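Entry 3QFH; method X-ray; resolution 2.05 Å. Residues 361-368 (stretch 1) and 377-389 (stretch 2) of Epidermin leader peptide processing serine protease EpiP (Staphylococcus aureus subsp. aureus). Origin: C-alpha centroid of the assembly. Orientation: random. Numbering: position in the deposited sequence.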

# COMPACT_ATOMS: atom_id res chain seq x y z
N TYR A 361 -27.26 -5.09 -8.24
CA TYR A 361 -26.59 -3.89 -7.75
C TYR A 361 -25.11 -4.10 -7.34
O TYR A 361 -24.24 -3.28 -7.67
CB TYR A 361 -27.39 -3.26 -6.62
CG TYR A 361 -28.78 -2.80 -7.04
CD1 TYR A 361 -28.97 -1.59 -7.71
CD2 TYR A 361 -29.89 -3.57 -6.75
CE1 TYR A 361 -30.27 -1.17 -8.08
CE2 TYR A 361 -31.18 -3.16 -7.11
CZ TYR A 361 -31.36 -1.97 -7.77
OH TYR A 361 -32.63 -1.58 -8.12
N MET A 362 -24.83 -5.20 -6.65
CA MET A 362 -23.47 -5.51 -6.24
C MET A 362 -22.50 -5.38 -7.41
O MET A 362 -21.43 -4.78 -7.27
CB MET A 362 -23.40 -6.92 -5.67
CG MET A 362 -21.98 -7.38 -5.32
SD MET A 362 -21.85 -9.11 -4.79
CE MET A 362 -22.30 -10.01 -6.28
N HIS A 363 -22.90 -5.92 -8.56
CA HIS A 363 -22.09 -5.95 -9.77
C HIS A 363 -21.80 -4.57 -10.36
O HIS A 363 -20.78 -4.36 -11.02
CB HIS A 363 -22.77 -6.83 -10.84
CG HIS A 363 -23.12 -8.20 -10.34
ND1 HIS A 363 -24.27 -8.46 -9.63
CD2 HIS A 363 -22.46 -9.38 -10.44
CE1 HIS A 363 -24.31 -9.74 -9.32
NE2 HIS A 363 -23.22 -10.32 -9.79
N LYS A 364 -22.73 -3.65 -10.16
CA LYS A 364 -22.61 -2.29 -10.65
C LYS A 364 -21.69 -1.41 -9.80
O LYS A 364 -20.99 -0.56 -10.36
CB LYS A 364 -23.99 -1.65 -10.73
CG LYS A 364 -24.90 -2.28 -11.78
CD LYS A 364 -26.27 -1.62 -11.78
CE LYS A 364 -27.19 -2.22 -12.84
NZ LYS A 364 -28.58 -1.66 -12.77
N GLU A 365 -21.67 -1.62 -8.48
CA GLU A 365 -20.91 -0.76 -7.57
C GLU A 365 -19.66 -1.38 -6.91
O GLU A 365 -18.95 -0.69 -6.20
CB GLU A 365 -21.83 -0.17 -6.49
CG GLU A 365 -22.37 -1.17 -5.44
CD GLU A 365 -23.23 -0.49 -4.35
OE1 GLU A 365 -23.65 -1.19 -3.41
OE2 GLU A 365 -23.48 0.74 -4.43
N ASN A 366 -19.43 -2.68 -7.09
CA ASN A 366 -18.22 -3.31 -6.55
C ASN A 366 -17.27 -3.68 -7.67
O ASN A 366 -17.65 -3.74 -8.84
CB ASN A 366 -18.52 -4.51 -5.65
CG ASN A 366 -19.10 -4.12 -4.27
OD1 ASN A 366 -19.30 -2.94 -3.96
ND2 ASN A 366 -19.32 -5.11 -3.44
N ILE A 367 -16.03 -3.94 -7.28
CA ILE A 367 -14.94 -4.25 -8.18
C ILE A 367 -14.71 -5.76 -8.31
O ILE A 367 -14.45 -6.45 -7.32
CB ILE A 367 -13.63 -3.66 -7.63
CG1 ILE A 367 -13.77 -2.15 -7.29
CG2 ILE A 367 -12.47 -3.95 -8.58
CD1 ILE A 367 -14.02 -1.24 -8.44
N LEU A 368 -14.75 -6.25 -9.54
CA LEU A 368 -14.51 -7.63 -9.81
C LEU A 368 -13.00 -7.83 -9.84
O LEU A 368 -12.30 -7.14 -10.56
CB LEU A 368 -15.15 -8.01 -11.16
CG LEU A 368 -14.94 -9.44 -11.67
CD1 LEU A 368 -15.46 -10.50 -10.68
CD2 LEU A 368 -15.60 -9.59 -13.01
N ILE A 377 -13.92 -12.51 -7.17
CA ILE A 377 -14.71 -11.98 -6.08
C ILE A 377 -14.98 -10.50 -6.33
O ILE A 377 -14.20 -9.81 -6.98
CB ILE A 377 -13.94 -12.18 -4.73
CG1 ILE A 377 -14.80 -11.77 -3.53
CG2 ILE A 377 -12.67 -11.38 -4.72
CD1 ILE A 377 -14.12 -12.04 -2.14
N TYR A 378 -16.11 -10.03 -5.80
CA TYR A 378 -16.51 -8.61 -5.85
C TYR A 378 -16.17 -7.95 -4.50
O TYR A 378 -16.63 -8.42 -3.45
CB TYR A 378 -18.02 -8.47 -6.13
CG TYR A 378 -18.38 -8.61 -7.59
CD1 TYR A 378 -18.27 -7.51 -8.44
CD2 TYR A 378 -18.81 -9.82 -8.13
CE1 TYR A 378 -18.58 -7.61 -9.79
CE2 TYR A 378 -19.12 -9.93 -9.51
CZ TYR A 378 -18.99 -8.81 -10.31
OH TYR A 378 -19.27 -8.83 -11.64
N GLN A 379 -15.35 -6.89 -4.53
CA GLN A 379 -14.98 -6.16 -3.32
C GLN A 379 -14.98 -4.66 -3.58
O GLN A 379 -15.24 -4.22 -4.70
CB GLN A 379 -13.60 -6.60 -2.85
CG GLN A 379 -13.55 -8.03 -2.33
CD GLN A 379 -14.00 -8.14 -0.91
OE1 GLN A 379 -13.27 -7.78 0.01
NE2 GLN A 379 -15.20 -8.65 -0.70
N ALA A 380 -14.72 -3.89 -2.54
CA ALA A 380 -14.67 -2.44 -2.67
C ALA A 380 -13.67 -1.89 -1.69
O ALA A 380 -13.36 -2.53 -0.69
CB ALA A 380 -16.02 -1.83 -2.44
N GLY A 381 -13.12 -0.73 -1.98
CA GLY A 381 -12.18 -0.11 -1.04
C GLY A 381 -11.06 0.59 -1.74
O GLY A 381 -10.82 0.34 -2.92
N THR A 382 -10.38 1.47 -1.02
CA THR A 382 -9.27 2.22 -1.59
C THR A 382 -8.15 1.28 -2.00
O THR A 382 -7.36 1.61 -2.86
CB THR A 382 -8.70 3.29 -0.60
OG1 THR A 382 -8.35 2.69 0.64
CG2 THR A 382 -9.71 4.42 -0.36
N SER A 383 -8.08 0.11 -1.36
CA SER A 383 -7.04 -0.88 -1.67
C SER A 383 -7.22 -1.41 -3.10
O SER A 383 -6.32 -2.00 -3.65
CB SER A 383 -7.05 -2.04 -0.65
OG SER A 383 -8.19 -2.89 -0.82
N LEU A 384 -8.41 -1.21 -3.70
CA LEU A 384 -8.64 -1.64 -5.09
C LEU A 384 -8.43 -0.49 -6.10
O LEU A 384 -8.24 -0.72 -7.30
CB LEU A 384 -10.02 -2.28 -5.23
CG LEU A 384 -10.22 -3.45 -4.25
CD1 LEU A 384 -11.52 -4.15 -4.46
CD2 LEU A 384 -9.07 -4.47 -4.37
N ALA A 385 -8.46 0.74 -5.61
CA ALA A 385 -8.20 1.91 -6.45
C ALA A 385 -6.68 2.16 -6.63
O ALA A 385 -6.19 2.48 -7.71
CB ALA A 385 -8.87 3.13 -5.84
N THR A 386 -5.94 1.96 -5.55
CA THR A 386 -4.52 2.22 -5.50
C THR A 386 -3.69 1.41 -6.50
O THR A 386 -2.81 1.96 -7.16
CB THR A 386 -4.00 2.02 -4.03
OG1 THR A 386 -4.75 2.87 -3.17
CG2 THR A 386 -2.56 2.36 -3.90
N PRO A 387 -3.97 0.09 -6.63
CA PRO A 387 -3.20 -0.68 -7.62
C PRO A 387 -3.38 -0.23 -9.04
O PRO A 387 -2.48 -0.45 -9.88
CB PRO A 387 -3.71 -2.13 -7.44
CG PRO A 387 -4.98 -1.98 -6.64
CD PRO A 387 -4.77 -0.79 -5.77
N LYS A 388 -4.53 0.41 -9.33
CA LYS A 388 -4.79 0.96 -10.67
C LYS A 388 -3.81 2.10 -11.00
O LYS A 388 -3.29 2.19 -12.13
CB LYS A 388 -6.25 1.45 -10.78
CG LYS A 388 -7.30 0.34 -10.71
CD LYS A 388 -8.70 0.91 -10.97
CE LYS A 388 -9.77 -0.18 -10.97
NZ LYS A 388 -9.88 -0.82 -9.65
N VAL A 389 -3.55 2.93 -9.99
CA VAL A 389 -2.61 4.02 -10.10
C VAL A 389 -1.19 3.48 -10.17
O VAL A 389 -0.38 3.96 -10.97
CB VAL A 389 -2.76 5.04 -8.96
CG1 VAL A 389 -1.64 6.09 -8.99
CG2 VAL A 389 -4.15 5.70 -9.00
O HOH W 1 -19.70 -6.17 -12.76

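A helical segment (361-365) followed, after Asn 366, by a strand (367-368) packs on a strand that leads into a second helix (377-389), burying 588 Å² between them. The two strands run antiparallel and are joined by a reciprocal pair of hydrogen bonds, Ile 367 N to Gln 379 O (2.7 Å) and Gln 379 N to Ile 367 O (3.0 Å). One residue on, Leu 368 and Tyr 378 form a non-hydrogen-bonded pair; here the strands touch through CA-H...O contacts, Tyr 378 CA to Ile 367 O at 3.3 Å and Leu 368 CA to Ile 377 O at 3.6 Å.

Tyr 378 dominates the side-chain packing. Its m rotamer (chi1 -81°) lays the ring back across the first stretch, where helix and strand both reach it. Leu 368, on the same sheet face, uses a t, p conformation that sets CD1 over the face of the Tyr 378 ring, 4.1 Å from its centroid, a CH-pi contact. The CA-to-CB bond of Met 362 points sideways to the second stretch, but chi1 and chi2 (t, t) and chi3 (p) bring its end nearer, with CE 4.0 Å from Tyr 378 CD2. His 363, chi1 m, turns its ring edge toward the tyrosine face in an offset edge-to-face pair, planes at 76°. A water accepts a hydrogen bond from Tyr 378 OH (2.9 Å) and donates one to His 363 O (2.7 Å), tying the phenol to the helix backbone.

On the other sheet face, Ile 367 (m, m) meets the second helix: its CB lies 3.8 Å from Leu 384 CD1. Lys 388 also points toward the strand, but its final p torsion accompanies a hydrogen bond from NZ to Leu 384 O (2.9 Å). Gln 379 folds back through m, m torsions, its NE2 donating to Tyr 378 O (3.1 Å).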